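Local atomic coordinates of probable fimbrial chaperone YadV (Escherichia coli K-12, PDB entry 5GHU), a protein that probably acts as a periplasmic chaperone of the chaperone-usher pathway, assisting the folding and assembly of pilin subunits into fimbriae. Residues 149-163 and 179-192. Residues are numbered along the deposited sequence; the frame is centred on the assembly and turned at random.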
loop_
_atom_site.group_PDB
_atom_site.type_symbol
_atom_site.label_atom_id
_atom_site.label_comp_id
_atom_site.label_asym_id
_atom_site.label_seq_id
_atom_site.Cartn_x
_atom_site.Cartn_y
_atom_site.Cartn_z
ATOM N N ALA A 149 -23.737 -1.690 9.401
ATOM C CA ALA A 149 -23.332 -0.379 8.900
ATOM C C ALA A 149 -22.095 -0.454 8.049
ATOM O O ALA A 149 -21.147 -1.226 8.341
ATOM C CB ALA A 149 -23.113 0.574 10.067
ATOM N N SER A 150 -22.095 0.320 6.948
ATOM C CA SER A 150 -20.880 0.476 6.158
ATOM C C SER A 150 -20.895 1.810 5.467
ATOM O O SER A 150 -21.925 2.456 5.426
ATOM C CB SER A 150 -20.756 -0.644 5.125
ATOM O OG SER A 150 -21.951 -0.692 4.412
ATOM N N LEU A 151 -19.733 2.193 4.929
ATOM C CA LEU A 151 -19.560 3.462 4.252
ATOM C C LEU A 151 -19.200 3.172 2.822
ATOM O O LEU A 151 -18.412 2.268 2.555
ATOM C CB LEU A 151 -18.455 4.280 4.860
ATOM C CG LEU A 151 -18.748 4.535 6.331
ATOM C CD1 LEU A 151 -17.516 5.098 6.985
ATOM C CD2 LEU A 151 -19.837 5.562 6.384
ATOM N N ARG A 152 -19.756 3.969 1.924
ATOM C CA ARG A 152 -19.271 3.950 0.538
ATOM C C ARG A 152 -18.354 5.153 0.347
ATOM O O ARG A 152 -18.698 6.287 0.735
ATOM C CB ARG A 152 -20.435 3.984 -0.436
ATOM C CG ARG A 152 -20.020 4.000 -1.933
ATOM C CD ARG A 152 -19.922 5.400 -2.549
ATOM N NE ARG A 152 -21.251 6.014 -2.655
ATOM C CZ ARG A 152 -21.506 7.121 -3.376
ATOM N NH1 ARG A 152 -20.531 7.724 -4.077
ATOM N NH2 ARG A 152 -22.762 7.600 -3.426
ATOM N N VAL A 153 -17.189 4.904 -0.207
ATOM C CA VAL A 153 -16.154 5.921 -0.302
ATOM C C VAL A 153 -15.802 6.063 -1.789
ATOM O O VAL A 153 -15.655 5.053 -2.482
ATOM C CB VAL A 153 -14.905 5.532 0.489
ATOM C CG1 VAL A 153 -13.903 6.739 0.606
ATOM C CG2 VAL A 153 -15.303 5.083 1.914
ATOM N N THR A 154 -15.719 7.306 -2.254
ATOM C CA THR A 154 -15.459 7.570 -3.687
ATOM C C THR A 154 -14.176 8.359 -3.799
ATOM O O THR A 154 -14.036 9.386 -3.141
ATOM C CB THR A 154 -16.605 8.346 -4.269
ATOM O OG1 THR A 154 -17.759 7.485 -4.326
ATOM C CG2 THR A 154 -16.325 8.792 -5.702
ATOM N N ASN A 155 -13.280 7.879 -4.657
ATOM C CA ASN A 155 -11.977 8.538 -4.912
ATOM C C ASN A 155 -11.998 9.177 -6.283
ATOM O O ASN A 155 -11.963 8.443 -7.269
ATOM C CB ASN A 155 -10.895 7.477 -4.847
ATOM C CG ASN A 155 -9.487 8.055 -5.065
ATOM O OD1 ASN A 155 -9.299 9.231 -5.298
ATOM N ND2 ASN A 155 -8.512 7.175 -4.911
ATOM N N PRO A 156 -12.085 10.481 -6.345
ATOM C CA PRO A 156 -12.160 11.198 -7.639
ATOM C C PRO A 156 -10.786 11.521 -8.233
ATOM O O PRO A 156 -10.741 12.236 -9.263
ATOM C CB PRO A 156 -12.888 12.498 -7.275
ATOM C CG PRO A 156 -12.347 12.793 -5.866
ATOM C CD PRO A 156 -12.190 11.415 -5.173
ATOM N N THR A 157 -9.741 10.994 -7.620
ATOM C CA THR A 157 -8.359 11.411 -7.996
ATOM C C THR A 157 -7.654 10.290 -8.790
ATOM O O THR A 157 -8.048 9.089 -8.733
ATOM C CB THR A 157 -7.457 11.741 -6.776
ATOM O OG1 THR A 157 -6.980 10.533 -6.180
ATOM C CG2 THR A 157 -8.209 12.553 -5.732
ATOM N N PRO A 158 -6.516 10.623 -9.394
ATOM C CA PRO A 158 -5.684 9.570 -10.038
ATOM C C PRO A 158 -4.724 8.831 -9.144
ATOM O O PRO A 158 -3.906 8.067 -9.638
ATOM C CB PRO A 158 -4.882 10.361 -11.099
ATOM C CG PRO A 158 -4.774 11.780 -10.456
ATOM C CD PRO A 158 -6.127 12.003 -9.767
ATOM N N TYR A 159 -4.858 9.005 -7.824
ATOM C CA TYR A 159 -3.972 8.389 -6.849
ATOM C C TYR A 159 -4.681 7.365 -5.978
ATOM O O TYR A 159 -5.860 7.547 -5.628
ATOM C CB TYR A 159 -3.382 9.457 -5.895
ATOM C CG TYR A 159 -2.653 10.560 -6.616
ATOM C CD1 TYR A 159 -1.387 10.300 -7.142
ATOM C CD2 TYR A 159 -3.220 11.835 -6.757
ATOM C CE1 TYR A 159 -0.671 11.327 -7.803
ATOM C CE2 TYR A 159 -2.487 12.895 -7.396
ATOM C CZ TYR A 159 -1.224 12.595 -7.902
ATOM O OH TYR A 159 -0.458 13.547 -8.589
ATOM N N TYR A 160 -3.973 6.302 -5.652
ATOM C CA TYR A 160 -4.451 5.453 -4.556
ATOM C C TYR A 160 -4.491 6.246 -3.269
ATOM O O TYR A 160 -3.628 7.126 -3.006
ATOM C CB TYR A 160 -3.533 4.221 -4.330
ATOM C CG TYR A 160 -3.633 3.226 -5.430
ATOM C CD1 TYR A 160 -2.939 3.380 -6.627
ATOM C CD2 TYR A 160 -4.504 2.181 -5.313
ATOM C CE1 TYR A 160 -3.081 2.459 -7.657
ATOM C CE2 TYR A 160 -4.653 1.235 -6.385
ATOM C CZ TYR A 160 -3.915 1.414 -7.525
ATOM O OH TYR A 160 -4.093 0.509 -8.564
ATOM N N VAL A 161 -5.456 5.863 -2.419
ATOM C CA VAL A 161 -5.401 6.260 -1.001
ATOM C C VAL A 161 -5.347 5.017 -0.143
ATOM O O VAL A 161 -6.133 4.078 -0.318
ATOM C CB VAL A 161 -6.597 7.139 -0.566
ATOM C CG1 VAL A 161 -6.527 7.433 0.965
ATOM C CG2 VAL A 161 -6.584 8.484 -1.333
ATOM N N SER A 162 -4.369 5.012 0.794
ATOM C CA SER A 162 -4.133 3.874 1.707
ATOM C C SER A 162 -4.305 4.387 3.130
ATOM O O SER A 162 -3.970 5.544 3.394
ATOM C CB SER A 162 -2.695 3.358 1.566
ATOM O OG SER A 162 -2.447 2.834 0.233
ATOM N N PHE A 163 -4.784 3.529 4.024
ATOM C CA PHE A 163 -5.013 3.974 5.415
ATOM C C PHE A 163 -4.305 3.105 6.435
ATOM O O PHE A 163 -4.182 1.877 6.267
ATOM C CB PHE A 163 -6.521 3.894 5.772
ATOM C CG PHE A 163 -7.435 4.671 4.838
ATOM C CD1 PHE A 163 -7.945 4.060 3.709
ATOM C CD2 PHE A 163 -7.729 5.992 5.084
ATOM C CE1 PHE A 163 -8.798 4.779 2.813
ATOM C CE2 PHE A 163 -8.615 6.723 4.266
ATOM C CZ PHE A 163 -9.163 6.098 3.113
ATOM N N VAL A 179 -10.831 -0.152 7.317
ATOM C CA VAL A 179 -10.321 0.630 6.182
ATOM C C VAL A 179 -9.693 -0.260 5.121
ATOM O O VAL A 179 -9.075 -1.283 5.432
ATOM C CB VAL A 179 -9.313 1.692 6.638
ATOM C CG1 VAL A 179 -10.049 2.802 7.451
ATOM C CG2 VAL A 179 -8.167 1.060 7.445
ATOM N N LYS A 180 -9.845 0.169 3.865
ATOM C CA LYS A 180 -9.297 -0.550 2.705
ATOM C C LYS A 180 -8.650 0.483 1.836
ATOM O O LYS A 180 -9.111 1.611 1.768
ATOM C CB LYS A 180 -10.401 -1.220 1.865
ATOM C CG LYS A 180 -11.171 -2.356 2.546
ATOM C CD LYS A 180 -12.243 -2.749 1.527
ATOM C CE LYS A 180 -13.297 -3.729 2.030
ATOM N NZ LYS A 180 -14.335 -3.831 0.962
ATOM N N MET A 181 -7.627 0.039 1.093
ATOM C CA MET A 181 -7.084 0.899 0.049
ATOM C C MET A 181 -8.139 1.186 -1.020
ATOM O O MET A 181 -8.902 0.280 -1.407
ATOM C CB MET A 181 -5.831 0.226 -0.555
ATOM C CG MET A 181 -5.243 1.113 -1.627
ATOM S SD MET A 181 -3.560 0.527 -2.143
ATOM C CE MET A 181 -3.945 -1.045 -2.851
ATOM N N ILE A 182 -8.162 2.420 -1.514
ATOM C CA ILE A 182 -9.123 2.776 -2.566
ATOM C C ILE A 182 -8.371 3.258 -3.820
ATOM O O ILE A 182 -7.504 4.123 -3.754
ATOM C CB ILE A 182 -10.178 3.795 -2.069
ATOM C CG1 ILE A 182 -11.186 4.101 -3.197
ATOM C CG2 ILE A 182 -9.579 5.053 -1.453
ATOM C CD1 ILE A 182 -12.409 4.886 -2.680
ATOM N N ALA A 183 -8.634 2.543 -4.898
ATOM C CA ALA A 183 -7.951 2.825 -6.180
ATOM C C ALA A 183 -8.369 4.142 -6.787
ATOM O O ALA A 183 -9.443 4.684 -6.503
ATOM C CB ALA A 183 -8.237 1.631 -7.142
ATOM N N PRO A 184 -7.534 4.658 -7.708
ATOM C CA PRO A 184 -7.913 5.873 -8.464
ATOM C C PRO A 184 -9.284 5.726 -9.087
ATOM O O PRO A 184 -9.641 4.624 -9.599
ATOM C CB PRO A 184 -6.842 5.989 -9.569
ATOM C CG PRO A 184 -5.622 5.306 -8.904
ATOM C CD PRO A 184 -6.167 4.159 -8.031
ATOM N N PHE A 185 -10.043 6.823 -9.060
ATOM C CA PHE A 185 -11.294 6.859 -9.883
ATOM C C PHE A 185 -12.215 5.689 -9.618
ATOM O O PHE A 185 -12.731 5.057 -10.579
ATOM C CB PHE A 185 -10.961 6.937 -11.404
ATOM C CG PHE A 185 -10.077 8.110 -11.778
ATOM C CD1 PHE A 185 -10.444 9.427 -11.490
ATOM C CD2 PHE A 185 -8.861 7.854 -12.378
ATOM C CE1 PHE A 185 -9.634 10.520 -11.866
ATOM C CE2 PHE A 185 -8.018 8.917 -12.746
ATOM C CZ PHE A 185 -8.385 10.232 -12.508
ATOM N N SER A 186 -12.406 5.350 -8.339
ATOM C CA SER A 186 -13.191 4.167 -7.976
ATOM C C SER A 186 -13.928 4.380 -6.657
ATOM O O SER A 186 -13.695 5.367 -5.952
ATOM C CB SER A 186 -12.247 2.976 -7.845
ATOM O OG SER A 186 -11.572 3.059 -6.567
ATOM N N ASP A 187 -14.853 3.467 -6.432
ATOM C CA ASP A 187 -15.560 3.380 -5.145
ATOM C C ASP A 187 -15.086 2.172 -4.370
ATOM O O ASP A 187 -14.711 1.141 -4.967
ATOM C CB ASP A 187 -17.067 3.204 -5.386
ATOM C CG ASP A 187 -17.770 4.460 -5.827
ATOM O OD1 ASP A 187 -17.130 5.470 -6.020
ATOM O OD2 ASP A 187 -19.012 4.388 -6.039
ATOM N N GLU A 188 -15.163 2.228 -3.019
ATOM C CA GLU A 188 -14.991 1.067 -2.197
ATOM C C GLU A 188 -15.981 1.188 -1.025
ATOM O O GLU A 188 -16.171 2.295 -0.535
ATOM C CB GLU A 188 -13.590 1.029 -1.571
ATOM C CG GLU A 188 -12.506 0.545 -2.434
ATOM C CD GLU A 188 -12.733 -0.833 -2.962
ATOM O OE1 GLU A 188 -13.550 -1.615 -2.402
ATOM O OE2 GLU A 188 -12.135 -1.129 -4.003
ATOM N N VAL A 189 -16.510 0.067 -0.596
ATOM C CA VAL A 189 -17.324 0.004 0.631
ATOM C C VAL A 189 -16.438 -0.473 1.794
ATOM O O VAL A 189 -15.655 -1.421 1.651
ATOM C CB VAL A 189 -18.526 -0.906 0.484
ATOM C CG1 VAL A 189 -19.208 -1.092 1.890
ATOM C CG2 VAL A 189 -19.506 -0.296 -0.524
ATOM N N MET A 190 -16.581 0.175 2.963
ATOM C CA MET A 190 -15.761 -0.196 4.108
ATOM C C MET A 190 -16.716 -0.396 5.250
ATOM O O MET A 190 -17.611 0.442 5.489
ATOM C CB MET A 190 -14.719 0.905 4.420
ATOM C CG MET A 190 -13.769 1.163 3.259
ATOM S SD MET A 190 -12.669 2.527 3.730
ATOM C CE MET A 190 -12.183 3.101 2.106
ATOM N N LYS A 191 -16.555 -1.536 5.927
ATOM C CA LYS A 191 -17.410 -1.929 7.041
ATOM C C LYS A 191 -17.174 -1.038 8.281
ATOM O O LYS A 191 -16.054 -0.593 8.538
ATOM C CB LYS A 191 -17.154 -3.397 7.404
ATOM C CG LYS A 191 -17.739 -4.375 6.387
ATOM C CD LYS A 191 -17.700 -5.832 6.888
ATOM C CE LYS A 191 -18.253 -5.937 8.318
ATOM N NZ LYS A 191 -18.531 -7.341 8.788
ATOM N N VAL A 192 -18.248 -0.766 9.023
ATOM C CA VAL A 192 -18.142 -0.050 10.318
ATOM C C VAL A 192 -18.438 -1.067 11.407
ATOM O O VAL A 192 -19.519 -1.661 11.443
ATOM C CB VAL A 192 -19.111 1.153 10.427
ATOM C CG1 VAL A 192 -18.959 1.866 11.801
ATOM C CG2 VAL A 192 -18.845 2.165 9.297
#
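Asn155 and Ile182 both carry their first side-chain branch trans to the backbone N (chi1 -179° for CG, -178° for CG1), which lays CD1 of Ile182 3.7 Å from CB of Asn155 and turns the Asn155 amide into the loop 156-161. There OD1 accepts from Thr157 N, making an Asx turn, and from Thr157 OG1, which meets it on a lone pair. Asn155 ND2 donates to Tyr159 O at 2.8 Å, nearly in the amide plane, and weakly to the carbonyls of Ile182 and Ala183 across the contact. Were Asn155 replaced by alanine, the Tyr159 carbonyl and the Thr157 N-H and hydroxyl would probably lose these partners and the loop would be freer to move.

Tyr160 receives CD of Pro184 over its ring centre, 3.4 Å from the centroid and 5° off the normal, a clear CH-pi contact. Met181 SD approaches the same ring obliquely, as a Met-aromatic pair. On Phe185, by contrast, the ring lies with one face over Thr157 O, while Pro158 CA and CB touch the ring obliquely, near CE2 and CZ.

Along 150-155 and 186-191 the strands run antiparallel, and the axes of these two short segments approach to 4.6 Å. Leu151 N to Met190 O and Met190 N to Leu151 O are both 2.8 Å, and Val153 pairs likewise with Glu188. Inward, Met190 CE reaches Val153 CG2 at 3.7 Å, and its sulfur sits obliquely to the Phe163 ring, whose other neighbours include Phe206. Outward, Thr154 OG1 donates to Asp187 OD1 at 2.7 Å, from above the carboxylate plane, and accepts from Arg152 NH1 in the guanidinium plane.

Phe185 and Ser186 both face Asn155, a G1 bulge coupled to the type II turn Ala183-Ser186. They join the middle strand 150-155 to the outer strand 186-191 of a three-stranded antiparallel sheet in the immunoglobulin-like C-terminal domain of a PapD-type chaperone.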